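Local coordinates for protein AvmM (Streptomyces sp. NBRC 109436, PDB 7FE6) that catalyses macrocyclization through dehydration and Michael-type addition in the biosynthesis of alchivemycin A, at residues A33-G38 with F187-G192; I64-R69 with E146-E151; V45-R50 with G126-P131. All coordinates share one frame; numbering follows the deposited sequence.

Contact 1 of 3, residues A33-G38 with F187-G192; sequences AVITPG and FRLGEG
V34 and R188 are bridge partners in a parallel strand pair, and their side chains lie side by side, pointing the same way on one face of the sheet. The valine offers a different methyl to each neighbour. CG2 comes obliquely to the guanidinium, with V34 CG2 3.4 Å from R188 NH2, whereas V34 CG1, anti to the backbone N (chi1 177°), lies 3.7 Å from G190 O. The arginine chain bends at chi3, and its head is tied back to its own segment: R188 NH2 donates to E191 O at 2.7 Å with the acceptor nearly in the guanidinium plane, and NH1 adds a weak bond to the same oxygen. NH1 also forms a salt bridge with E151, and NE forms one with E42 of the second subunit.

On the other face the contact is apolar. I35 and L189 are paired there, I35 CG2 resting 3.7 Å from L189 CD1 as the two side chains cross at a slant. P37 CG touches that same leucine methyl, so CD1 has carbon from both residues against it. F187 takes part through its ring face: I35 CD1 sits over it, 4.1 Å from the F187 centroid, in a CH-pi contact.

Between the faces runs a parallel ladder in which R188 N bonds to A33 O, I35 N to R188 O at 2.8 Å, and G190 N to I35 O. Strand 34-35 is thereby added to strand 178-189 as one of the two outermost strands of the mixed sheet within this chain.

The pairing illustrates how one short edge strand can separate two chemistries: carbon-on-carbon packing at I35 and L189, and at V34 and R188 a guanidinium whose charge E151, E191 O and E42 of the second subunit are likely to offset, probably also letting R141 of the second subunit lie close.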
ATOM      1  N   ALA A  33       7.570  -3.204   9.262  1.00 42.52           N
ATOM      2  CA  ALA A  33       7.451  -4.658   9.246  1.00 40.75           C
ATOM      3  C   ALA A  33       8.005  -5.298  10.519  1.00 45.73           C
ATOM      4  O   ALA A  33       7.710  -6.473  10.788  1.00 48.15           O
ATOM      5  CB  ALA A  33       8.146  -5.233   8.014  1.00 42.01           C
ATOM      6  N   VAL A  34       8.841  -4.580  11.276  1.00 42.06           N
ATOM      7  CA  VAL A  34       9.285  -5.016  12.593  1.00 47.06           C
ATOM      8  C   VAL A  34       9.094  -3.854  13.558  1.00 47.94           C
ATOM      9  O   VAL A  34       9.528  -2.726  13.279  1.00 47.45           O
ATOM     10  CB  VAL A  34      10.751  -5.506  12.610  1.00 48.63           C
ATOM     11  CG1 VAL A  34      11.140  -5.867  14.004  1.00 51.05           C
ATOM     12  CG2 VAL A  34      10.949  -6.729  11.687  1.00 47.04           C
ATOM     13  N   ILE A  35       8.420  -4.123  14.673  1.00 46.34           N
ATOM     14  CA  ILE A  35       8.196  -3.142  15.724  1.00 47.72           C
ATOM     15  C   ILE A  35       9.026  -3.534  16.940  1.00 53.24           C
ATOM     16  O   ILE A  35       8.985  -4.689  17.387  1.00 55.62           O
ATOM     17  CB  ILE A  35       6.701  -3.032  16.077  1.00 48.41           C
ATOM     18  CG1 ILE A  35       5.931  -2.355  14.922  1.00 46.06           C
ATOM     19  CG2 ILE A  35       6.528  -2.310  17.401  1.00 46.90           C
ATOM     20  CD1 ILE A  35       4.434  -2.398  15.021  1.00 41.23           C
ATOM     21  N   THR A  36       9.785  -2.591  17.463  1.00 51.85           N
ATOM     22  CA  THR A  36      10.595  -2.885  18.636  1.00 52.15           C
ATOM     23  C   THR A  36       9.743  -2.788  19.894  1.00 55.96           C
ATOM     24  O   THR A  36       9.085  -1.766  20.107  1.00 59.98           O
ATOM     25  CB  THR A  36      11.770  -1.921  18.747  1.00 53.31           C
ATOM     26  OG1 THR A  36      12.637  -2.100  17.627  1.00 54.23           O
ATOM     27  CG2 THR A  36      12.546  -2.152  20.048  1.00 52.67           C
ATOM     28  N   PRO A  37       9.762  -3.798  20.762  1.00 57.46           N
ATOM     29  CA  PRO A  37       9.033  -3.696  22.028  1.00 56.96           C
ATOM     30  C   PRO A  37       9.445  -2.458  22.803  1.00 58.91           C
ATOM     31  O   PRO A  37      10.618  -2.065  22.802  1.00 54.62           O
ATOM     32  CB  PRO A  37       9.428  -4.979  22.766  1.00 54.39           C
ATOM     33  CG  PRO A  37       9.713  -5.927  21.701  1.00 54.86           C
ATOM     34  CD  PRO A  37      10.316  -5.146  20.567  1.00 55.87           C
ATOM     35  N   GLY A  38       8.443  -1.797  23.395  1.00 59.30           N
ATOM     36  CA  GLY A  38       8.657  -0.636  24.222  1.00 57.59           C
ATOM     37  C   GLY A  38       8.725   0.656  23.454  1.00 59.48           C
ATOM     38  O   GLY A  38       8.554   1.726  24.049  1.00 60.15           O
ATOM     39  N   PHE A 187       3.428  -7.826  10.555  1.00 53.76           N
ATOM     40  CA  PHE A 187       4.659  -7.337  11.151  1.00 52.51           C
ATOM     41  C   PHE A 187       5.138  -8.376  12.147  1.00 52.74           C
ATOM     42  O   PHE A 187       4.477  -9.388  12.376  1.00 54.72           O
ATOM     43  CB  PHE A 187       4.441  -5.959  11.806  1.00 53.24           C
ATOM     44  CG  PHE A 187       3.548  -5.992  13.019  1.00 52.66           C
ATOM     45  CD1 PHE A 187       2.172  -5.989  12.883  1.00 53.31           C
ATOM     46  CD2 PHE A 187       4.097  -5.993  14.306  1.00 52.57           C
ATOM     47  CE1 PHE A 187       1.349  -6.012  14.011  1.00 56.91           C
ATOM     48  CE2 PHE A 187       3.298  -6.023  15.424  1.00 51.03           C
ATOM     49  CZ  PHE A 187       1.916  -6.027  15.285  1.00 57.23           C
ATOM     50  N   ARG A 188       6.343  -8.170  12.656  1.00 49.83           N
ATOM     51  CA  ARG A 188       6.829  -8.873  13.827  1.00 53.98           C
ATOM     52  C   ARG A 188       7.029  -7.864  14.946  1.00 53.32           C
ATOM     53  O   ARG A 188       7.404  -6.710  14.701  1.00 52.58           O
ATOM     54  CB  ARG A 188       8.136  -9.602  13.538  1.00 53.47           C
ATOM     55  CG  ARG A 188       7.993 -10.818  12.648  1.00 54.03           C
ATOM     56  CD  ARG A 188       9.268 -11.628  12.688  1.00 54.18           C
ATOM     57  NE  ARG A 188      10.436 -10.809  12.364  1.00 55.92           N
ATOM     58  CZ  ARG A 188      11.315 -10.354  13.261  1.00 57.01           C
ATOM     59  NH1 ARG A 188      11.169 -10.640  14.553  1.00 57.92           N
ATOM     60  NH2 ARG A 188      12.344  -9.613  12.866  1.00 54.76           N
ATOM     61  N   LEU A 189       6.797  -8.304  16.176  1.00 54.65           N
ATOM     62  CA  LEU A 189       7.080  -7.500  17.364  1.00 53.21           C
ATOM     63  C   LEU A 189       8.290  -8.132  18.038  1.00 57.68           C
ATOM     64  O   LEU A 189       8.166  -9.158  18.714  1.00 59.07           O
ATOM     65  CB  LEU A 189       5.872  -7.464  18.291  1.00 55.84           C
ATOM     66  CG  LEU A 189       5.989  -6.772  19.652  1.00 58.99           C
ATOM     67  CD1 LEU A 189       6.373  -5.301  19.498  1.00 53.16           C
ATOM     68  CD2 LEU A 189       4.704  -6.962  20.489  1.00 57.66           C
ATOM     69  N   GLY A 190       9.458  -7.516  17.859  1.00 57.38           N
ATOM     70  CA  GLY A 190      10.704  -8.086  18.348  1.00 58.21           C
ATOM     71  C   GLY A 190      11.968  -7.446  17.806  1.00 61.21           C
ATOM     72  O   GLY A 190      12.021  -6.223  17.609  1.00 59.02           O
ATOM     73  N   GLU A 191      13.008  -8.259  17.598  1.00 68.07           N
ATOM     74  CA  GLU A 191      14.303  -7.761  17.144  1.00 69.77           C
ATOM     75  C   GLU A 191      14.397  -7.773  15.626  1.00 65.97           C
ATOM     76  O   GLU A 191      13.852  -8.653  14.949  1.00 61.67           O
ATOM     77  CB  GLU A 191      15.475  -8.567  17.717  1.00 71.29           C
ATOM     78  CG  GLU A 191      15.775  -8.323  19.172  1.00 79.18           C
ATOM     79  CD  GLU A 191      16.906  -9.212  19.670  1.00 97.35           C
ATOM     80  OE1 GLU A 191      17.689  -9.717  18.821  1.00 99.78           O
ATOM     81  OE2 GLU A 191      17.016  -9.403  20.906  1.00100.50           O
ATOM     82  N   GLY A 192      15.126  -6.795  15.099  1.00 65.87           N
ATOM     83  CA  GLY A 192      15.295  -6.653  13.675  1.00 60.00           C
ATOM     84  C   GLY A 192      16.226  -7.688  13.086  1.00 61.10           C
ATOM     85  O   GLY A 192      16.832  -8.500  13.804  1.00 57.85           O
TER

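Contact 2 of 3, residues I64-R69 with E146-E151; sequences IWFSDR and EGITSE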
ATOM      1  N   ILE A  64      -5.676  -5.516  16.439  1.00 59.20           N
ATOM      2  CA  ILE A  64      -4.329  -6.018  16.674  1.00 62.20           C
ATOM      3  C   ILE A  64      -4.438  -7.499  16.986  1.00 60.70           C
ATOM      4  O   ILE A  64      -5.252  -7.897  17.822  1.00 64.77           O
ATOM      5  CB  ILE A  64      -3.616  -5.254  17.796  1.00 62.29           C
ATOM      6  CG1 ILE A  64      -3.588  -3.756  17.455  1.00 57.40           C
ATOM      7  CG2 ILE A  64      -2.207  -5.828  17.973  1.00 58.34           C
ATOM      8  CD1 ILE A  64      -2.854  -2.906  18.469  1.00 52.81           C
ATOM      9  N   TRP A  65      -3.655  -8.312  16.286  1.00 61.69           N
ATOM     10  CA  TRP A  65      -3.777  -9.764  16.304  1.00 64.04           C
ATOM     11  C   TRP A  65      -2.402 -10.387  16.491  1.00 63.45           C
ATOM     12  O   TRP A  65      -1.450 -10.015  15.797  1.00 62.80           O
ATOM     13  CB  TRP A  65      -4.420 -10.276  15.012  1.00 64.45           C
ATOM     14  CG  TRP A  65      -4.427 -11.796  14.847  1.00 68.43           C
ATOM     15  CD1 TRP A  65      -5.058 -12.711  15.649  1.00 70.06           C
ATOM     16  CD2 TRP A  65      -3.835 -12.554  13.770  1.00 67.95           C
ATOM     17  NE1 TRP A  65      -4.868 -13.990  15.154  1.00 70.74           N
ATOM     18  CE2 TRP A  65      -4.128 -13.918  14.003  1.00 68.72           C
ATOM     19  CE3 TRP A  65      -3.074 -12.211  12.644  1.00 66.38           C
ATOM     20  CZ2 TRP A  65      -3.692 -14.932  13.156  1.00 68.13           C
ATOM     21  CZ3 TRP A  65      -2.643 -13.220  11.802  1.00 65.93           C
ATOM     22  CH2 TRP A  65      -2.954 -14.565  12.064  1.00 67.09           C
ATOM     23  N   PHE A  66      -2.297 -11.313  17.434  1.00 67.06           N
ATOM     24  CA  PHE A  66      -1.112 -12.157  17.582  1.00 67.12           C
ATOM     25  C   PHE A  66      -1.486 -13.576  17.186  1.00 66.66           C
ATOM     26  O   PHE A  66      -2.406 -14.160  17.760  1.00 67.47           O
ATOM     27  CB  PHE A  66      -0.571 -12.134  19.015  1.00 66.53           C
ATOM     28  CG  PHE A  66       0.087 -10.830  19.416  1.00 66.16           C
ATOM     29  CD1 PHE A  66       0.208  -9.782  18.521  1.00 62.67           C
ATOM     30  CD2 PHE A  66       0.597 -10.665  20.703  1.00 67.62           C
ATOM     31  CE1 PHE A  66       0.817  -8.589  18.900  1.00 62.91           C
ATOM     32  CE2 PHE A  66       1.210  -9.473  21.083  1.00 65.46           C
ATOM     33  CZ  PHE A  66       1.316  -8.431  20.177  1.00 59.95           C
ATOM     34  N   SER A  67      -0.771 -14.128  16.213  1.00 67.01           N
ATOM     35  CA  SER A  67      -1.074 -15.470  15.749  1.00 68.16           C
ATOM     36  C   SER A  67      -0.460 -16.552  16.628  1.00 72.80           C
ATOM     37  O   SER A  67      -0.850 -17.721  16.506  1.00 73.94           O
ATOM     38  CB  SER A  67      -0.565 -15.657  14.326  1.00 64.27           C
ATOM     39  OG  SER A  67       0.835 -15.799  14.355  1.00 62.84           O
ATOM     40  N   ASP A  68       0.506 -16.199  17.486  1.00 68.12           N
ATOM     41  CA  ASP A  68       1.355 -17.175  18.160  1.00 65.57           C
ATOM     42  C   ASP A  68       1.304 -17.061  19.676  1.00 68.15           C
ATOM     43  O   ASP A  68       2.201 -17.563  20.359  1.00 72.37           O
ATOM     44  CB  ASP A  68       2.797 -17.048  17.662  1.00 68.76           C
ATOM     45  CG  ASP A  68       3.351 -15.638  17.804  1.00 65.35           C
ATOM     46  OD1 ASP A  68       2.561 -14.700  18.042  1.00 65.05           O
ATOM     47  OD2 ASP A  68       4.580 -15.463  17.647  1.00 64.75           O
ATOM     48  N   ARG A  69       0.262 -16.440  20.214  1.00 71.81           N
ATOM     49  CA  ARG A  69       0.008 -16.397  21.646  1.00 68.30           C
ATOM     50  C   ARG A  69      -1.370 -15.798  21.870  1.00 71.53           C
ATOM     51  O   ARG A  69      -1.865 -15.030  21.038  1.00 69.55           O
ATOM     52  CB  ARG A  69       1.082 -15.590  22.369  1.00 69.44           C
ATOM     53  CG  ARG A  69       1.316 -14.216  21.794  1.00 67.17           C
ATOM     54  CD  ARG A  69       2.619 -13.668  22.331  1.00 67.10           C
ATOM     55  NE  ARG A  69       2.588 -13.550  23.787  1.00 67.98           N
ATOM     56  CZ  ARG A  69       3.638 -13.207  24.525  1.00 68.74           C
ATOM     57  NH1 ARG A  69       4.806 -12.955  23.950  1.00 68.61           N
ATOM     58  NH2 ARG A  69       3.529 -13.126  25.840  1.00 71.60           N
ATOM     59  N   GLU A 146       7.349  -3.272  26.831  1.00 67.63           N
ATOM     60  CA  GLU A 146       8.549  -4.088  26.779  1.00 67.10           C
ATOM     61  C   GLU A 146       8.241  -5.483  27.300  1.00 70.60           C
ATOM     62  O   GLU A 146       7.396  -5.669  28.182  1.00 69.71           O
ATOM     63  CB  GLU A 146       9.644  -3.448  27.626  1.00 72.04           C
ATOM     64  CG  GLU A 146      10.329  -2.279  26.966  1.00 76.54           C
ATOM     65  CD  GLU A 146      11.358  -1.624  27.873  1.00 91.05           C
ATOM     66  OE1 GLU A 146      11.665  -2.205  28.942  1.00 90.21           O
ATOM     67  OE2 GLU A 146      11.876  -0.542  27.495  1.00 96.00           O
ATOM     68  N   GLY A 147       8.943  -6.471  26.765  1.00 70.63           N
ATOM     69  CA  GLY A 147       8.796  -7.806  27.285  1.00 67.08           C
ATOM     70  C   GLY A 147       7.675  -8.620  26.687  1.00 68.81           C
ATOM     71  O   GLY A 147       7.409  -9.725  27.177  1.00 68.10           O
ATOM     72  N   ILE A 148       6.974  -8.106  25.680  1.00 69.74           N
ATOM     73  CA  ILE A 148       6.003  -8.902  24.943  1.00 66.64           C
ATOM     74  C   ILE A 148       6.452  -8.937  23.490  1.00 64.29           C
ATOM     75  O   ILE A 148       6.910  -7.922  22.951  1.00 62.81           O
ATOM     76  CB  ILE A 148       4.567  -8.363  25.125  1.00 68.56           C
ATOM     77  CG1 ILE A 148       3.537  -9.347  24.561  1.00 69.45           C
ATOM     78  CG2 ILE A 148       4.409  -6.967  24.523  1.00 66.82           C
ATOM     79  CD1 ILE A 148       2.102  -9.089  25.056  1.00 71.84           C
ATOM     80  N   THR A 149       6.417 -10.126  22.888  1.00 63.22           N
ATOM     81  CA  THR A 149       6.905 -10.322  21.531  1.00 61.78           C
ATOM     82  C   THR A 149       5.908 -11.146  20.726  1.00 63.96           C
ATOM     83  O   THR A 149       5.009 -11.791  21.279  1.00 64.15           O
ATOM     84  CB  THR A 149       8.252 -11.046  21.497  1.00 60.09           C
ATOM     85  OG1 THR A 149       8.092 -12.373  22.018  1.00 56.76           O
ATOM     86  CG2 THR A 149       9.301 -10.277  22.292  1.00 55.78           C
ATOM     87  N   SER A 150       6.086 -11.115  19.402  1.00 57.33           N
ATOM     88  CA  SER A 150       5.286 -11.946  18.519  1.00 59.12           C
ATOM     89  C   SER A 150       6.021 -12.123  17.196  1.00 58.86           C
ATOM     90  O   SER A 150       6.575 -11.162  16.661  1.00 59.55           O
ATOM     91  CB  SER A 150       3.906 -11.328  18.290  1.00 58.36           C
ATOM     92  OG  SER A 150       3.187 -12.096  17.351  1.00 59.96           O
ATOM     93  N   GLU A 151       6.001 -13.336  16.662  1.00 53.17           N
ATOM     94  CA  GLU A 151       6.697 -13.619  15.423  1.00 57.22           C
ATOM     95  C   GLU A 151       5.788 -13.627  14.194  1.00 60.30           C
ATOM     96  O   GLU A 151       6.281 -13.765  13.067  1.00 56.37           O
ATOM     97  CB  GLU A 151       7.473 -14.923  15.587  1.00 59.89           C
ATOM     98  CG  GLU A 151       8.672 -14.651  16.492  1.00 59.67           C
ATOM     99  CD  GLU A 151       9.517 -13.515  15.897  1.00 63.70           C
ATOM    100  OE1 GLU A 151      10.015 -13.735  14.752  1.00 60.51           O
ATOM    101  OE2 GLU A 151       9.602 -12.400  16.497  1.00 57.66           O
TER
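The F66 ring, at one end of a beta-sandwich, carries S150 on one face and I148 at its edge. S150 CB lies 3.9 Å from the F66 ring centroid, only 8° off the normal, a CH-pi contact centred on the face, while I148 CD1 approaches CE2 near the ring plane. The second flat group, the R69 guanidinium, has I148 CG1 over one face, offset toward the rim, and T149 OG1 at its edge. I148 is therefore shared, its CD1 against the phenylalanine and its CG1 against the arginine.

Strand 57-66 runs out here into residues 67-69, and the opposing segment belongs to the loop that carries the chain from strand 135-144 of one sheet to strand 153-162 of the other. Polar bonds fasten this crossing loop. R69 NH1 donates to T149 O at 2.9 Å, the oxygen standing somewhat out of the guanidinium plane, and NH2 forms a salt bridge with D71, so the head is gripped at both amino groups. L72 and L189 pack on F66 and I148 alike.

D68 closes the contact at its far end. Its CG is tucked between the backbone N and the carbonyl carbon (chi1 55°), and both carboxylate oxygens are met on their syn sides by donors somewhat out of the plane: D68 OD1 accepts from S150 OG at 2.8 Å, and D68 OD2 accepts an almost straight bond of 2.7 Å from E151 N.

Contact 3 of 3, residues V45-R50 with G126-P131; sequences VFYTNR and GTVPLP
L130 packs its CD2 methyl between Y47 and N49, and this is the tight part of the contact. L130 CD2 meets the tyrosine ring at its edge, 3.8 Å from Y47 CD2, and also lies 3.7 Å from N49 CB. P131 O comes against that same carbon, 3.4 Å from N49 CB. The leucine and tyrosine side chains cross at an angle, the ring being carried by a CG placed between its backbone N and carbonyl carbon (chi1 58°).

Beside this apolar wedge, N49 supplies the polar clasp. N49 ND2 donates to L130 O at 3.0 Å, the oxygen lying in the amide plane, and the same nitrogen also serves Y53 O, while OD1 accepts from G51 N. An alanine at N49 would keep CB against the leucine, but the loss of the amide would probably leave L130 O and Y53 O without this donor and G51 N without its acceptor, loosening the loop from the strand.

The contact is slacker at its margins. V128 CG1 comes no nearer to Y47 OH than 4.2 Å, and that hydroxyl is instead hydrogen-bonded to T58 OG1. On the partly exposed side the ring of P131 stays 5.9 Å or more from the strand segment.

The arrangement pins a long loop to the last residues of strand 40-49 in a beta-sandwich, next to the alchivemycin A pocket: R50 follows directly on the strand, and V133 and E134 lie just beyond the loop segment.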
ATOM      1  N   VAL A  45      -3.522   5.643   8.727  1.00 41.50           N
ATOM      2  CA  VAL A  45      -4.440   4.712   8.095  1.00 42.03           C
ATOM      3  C   VAL A  45      -5.671   5.526   7.721  1.00 44.05           C
ATOM      4  O   VAL A  45      -6.072   6.435   8.455  1.00 47.91           O
ATOM      5  CB  VAL A  45      -4.750   3.509   9.032  1.00 43.68           C
ATOM      6  CG1 VAL A  45      -5.111   3.982  10.452  1.00 40.44           C
ATOM      7  CG2 VAL A  45      -5.849   2.588   8.467  1.00 42.79           C
ATOM      8  N   PHE A  46      -6.256   5.229   6.571  1.00 42.78           N
ATOM      9  CA  PHE A  46      -7.348   6.054   6.091  1.00 43.76           C
ATOM     10  C   PHE A  46      -8.316   5.174   5.320  1.00 47.02           C
ATOM     11  O   PHE A  46      -7.902   4.226   4.648  1.00 46.17           O
ATOM     12  CB  PHE A  46      -6.846   7.227   5.222  1.00 46.67           C
ATOM     13  CG  PHE A  46      -5.604   6.923   4.391  1.00 45.69           C
ATOM     14  CD1 PHE A  46      -4.335   6.993   4.957  1.00 42.62           C
ATOM     15  CD2 PHE A  46      -5.716   6.623   3.031  1.00 45.24           C
ATOM     16  CE1 PHE A  46      -3.199   6.719   4.207  1.00 43.74           C
ATOM     17  CE2 PHE A  46      -4.585   6.352   2.257  1.00 44.94           C
ATOM     18  CZ  PHE A  46      -3.315   6.407   2.843  1.00 44.20           C
ATOM     19  N   TYR A  47      -9.605   5.466   5.432  1.00 47.71           N
ATOM     20  CA  TYR A  47     -10.595   4.712   4.677  1.00 49.11           C
ATOM     21  C   TYR A  47     -11.238   5.620   3.638  1.00 49.26           C
ATOM     22  O   TYR A  47     -11.480   6.802   3.902  1.00 48.65           O
ATOM     23  CB  TYR A  47     -11.633   4.058   5.603  1.00 46.48           C
ATOM     24  CG  TYR A  47     -12.433   4.965   6.525  1.00 50.35           C
ATOM     25  CD1 TYR A  47     -11.938   5.325   7.790  1.00 49.49           C
ATOM     26  CD2 TYR A  47     -13.719   5.401   6.169  1.00 50.43           C
ATOM     27  CE1 TYR A  47     -12.678   6.135   8.662  1.00 50.13           C
ATOM     28  CE2 TYR A  47     -14.470   6.208   7.025  1.00 53.45           C
ATOM     29  CZ  TYR A  47     -13.940   6.570   8.277  1.00 54.84           C
ATOM     30  OH  TYR A  47     -14.672   7.359   9.123  1.00 52.32           O
ATOM     31  N   THR A  48     -11.476   5.064   2.442  1.00 51.00           N
ATOM     32  CA  THR A  48     -11.869   5.826   1.262  1.00 50.77           C
ATOM     33  C   THR A  48     -13.104   5.200   0.637  1.00 52.33           C
ATOM     34  O   THR A  48     -13.186   3.973   0.509  1.00 50.66           O
ATOM     35  CB  THR A  48     -10.757   5.870   0.208  1.00 52.88           C
ATOM     36  OG1 THR A  48      -9.576   6.466   0.755  1.00 54.54           O
ATOM     37  CG2 THR A  48     -11.211   6.652  -1.047  1.00 52.77           C
ATOM     38  N   ASN A  49     -14.071   6.042   0.258  1.00 51.01           N
ATOM     39  CA  ASN A  49     -15.266   5.542  -0.415  1.00 55.23           C
ATOM     40  C   ASN A  49     -14.938   5.398  -1.897  1.00 60.10           C
ATOM     41  O   ASN A  49     -14.941   6.377  -2.653  1.00 59.88           O
ATOM     42  CB  ASN A  49     -16.468   6.451  -0.192  1.00 57.20           C
ATOM     43  CG  ASN A  49     -17.775   5.801  -0.637  1.00 62.13           C
ATOM     44  OD1 ASN A  49     -17.764   4.808  -1.359  1.00 64.07           O
ATOM     45  ND2 ASN A  49     -18.903   6.353  -0.200  1.00 63.77           N
ATOM     46  N   ARG A  50     -14.612   4.169  -2.303  1.00 60.31           N
ATOM     47  CA  ARG A  50     -14.402   3.822  -3.695  1.00 56.37           C
ATOM     48  C   ARG A  50     -15.695   3.481  -4.420  1.00 59.63           C
ATOM     49  O   ARG A  50     -15.659   3.231  -5.623  1.00 60.55           O
ATOM     50  CB  ARG A  50     -13.454   2.636  -3.776  1.00 52.74           C
ATOM     51  CG  ARG A  50     -12.122   2.870  -3.124  1.00 52.96           C
ATOM     52  CD  ARG A  50     -11.240   3.744  -4.003  1.00 54.33           C
ATOM     53  NE  ARG A  50      -9.855   3.793  -3.559  1.00 52.27           N
ATOM     54  CZ  ARG A  50      -9.057   4.837  -3.750  1.00 53.18           C
ATOM     55  NH1 ARG A  50      -9.514   5.923  -4.365  1.00 53.69           N
ATOM     56  NH2 ARG A  50      -7.814   4.808  -3.296  1.00 54.28           N
ATOM     57  N   GLY A 126     -21.647  15.777  15.023  1.00 74.74           N
ATOM     58  CA  GLY A 126     -20.658  14.776  15.336  1.00 75.41           C
ATOM     59  C   GLY A 126     -20.500  13.708  14.277  1.00 71.15           C
ATOM     60  O   GLY A 126     -19.492  12.991  14.281  1.00 65.72           O
ATOM     61  N   THR A 127     -21.450  13.606  13.355  1.00 69.03           N
ATOM     62  CA  THR A 127     -21.385  12.574  12.335  1.00 69.54           C
ATOM     63  C   THR A 127     -20.243  12.822  11.354  1.00 67.07           C
ATOM     64  O   THR A 127     -19.853  13.960  11.084  1.00 65.68           O
ATOM     65  CB  THR A 127     -22.709  12.508  11.573  1.00 70.02           C
ATOM     66  OG1 THR A 127     -23.020  13.815  11.075  1.00 72.53           O
ATOM     67  CG2 THR A 127     -23.841  11.990  12.448  1.00 63.41           C
ATOM     68  N   VAL A 128     -19.713  11.727  10.816  1.00 65.67           N
ATOM     69  CA  VAL A 128     -18.687  11.763   9.783  1.00 60.42           C
ATOM     70  C   VAL A 128     -19.260  11.102   8.534  1.00 61.86           C
ATOM     71  O   VAL A 128     -18.948   9.935   8.258  1.00 61.44           O
ATOM     72  CB  VAL A 128     -17.401  11.059  10.247  1.00 61.43           C
ATOM     73  CG1 VAL A 128     -16.289  11.245   9.223  1.00 58.02           C
ATOM     74  CG2 VAL A 128     -16.944  11.608  11.573  1.00 61.15           C
ATOM     75  N   PRO A 129     -20.084  11.798   7.740  1.00 65.29           N
ATOM     76  CA  PRO A 129     -20.589  11.190   6.500  1.00 62.34           C
ATOM     77  C   PRO A 129     -19.426  10.954   5.556  1.00 57.87           C
ATOM     78  O   PRO A 129     -18.420  11.657   5.620  1.00 60.60           O
ATOM     79  CB  PRO A 129     -21.558  12.245   5.947  1.00 57.67           C
ATOM     80  CG  PRO A 129     -21.760  13.228   7.046  1.00 57.96           C
ATOM     81  CD  PRO A 129     -20.541  13.192   7.897  1.00 61.80           C
ATOM     82  N   LEU A 130     -19.547   9.943   4.686  1.00 61.71           N
ATOM     83  CA  LEU A 130     -18.454   9.571   3.775  1.00 61.88           C
ATOM     84  C   LEU A 130     -18.910   9.571   2.315  1.00 60.78           C
ATOM     85  O   LEU A 130     -19.301   8.525   1.769  1.00 61.37           O
ATOM     86  CB  LEU A 130     -17.853   8.213   4.155  1.00 59.76           C
ATOM     87  CG  LEU A 130     -16.555   7.886   3.380  1.00 57.06           C
ATOM     88  CD1 LEU A 130     -15.386   8.775   3.832  1.00 52.39           C
ATOM     89  CD2 LEU A 130     -16.178   6.405   3.448  1.00 52.35           C
ATOM     90  N   PRO A 131     -18.836  10.706   1.632  1.00 58.62           N
ATOM     91  CA  PRO A 131     -19.237  10.747   0.219  1.00 61.82           C
ATOM     92  C   PRO A 131     -18.228  10.035  -0.670  1.00 62.45           C
ATOM     93  O   PRO A 131     -17.085   9.771  -0.281  1.00 62.77           O
ATOM     94  CB  PRO A 131     -19.296  12.247  -0.102  1.00 60.15           C
ATOM     95  CG  PRO A 131     -19.222  12.950   1.242  1.00 59.75           C
ATOM     96  CD  PRO A 131     -18.443  12.030   2.132  1.00 58.71           C
TER

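In the fold
Contacts 1 and 2 are neighbours at one end of the sandwich, their centres 9 Å apart, and both are partly buried and touch the second subunit. Both reach the same mixed sheet and meet at L189 of strand 178-189: L189 N lies 2.9 Å from S150 O, a probable hydrogen bond linking that strand to the crossing loop. Contact 3 is the buried one of the three, on the opposite side of the chain's centre, its centre about 30 Å from the centres of both, and it lies beside the ligand. The chemistry changes accordingly. Contact 1 rests on a backbone ladder, contact 2 on charged side chains gripping a loop, and contact 3 on a leucine wedge with one neutral amide bond, its strand belonging to the other sheet.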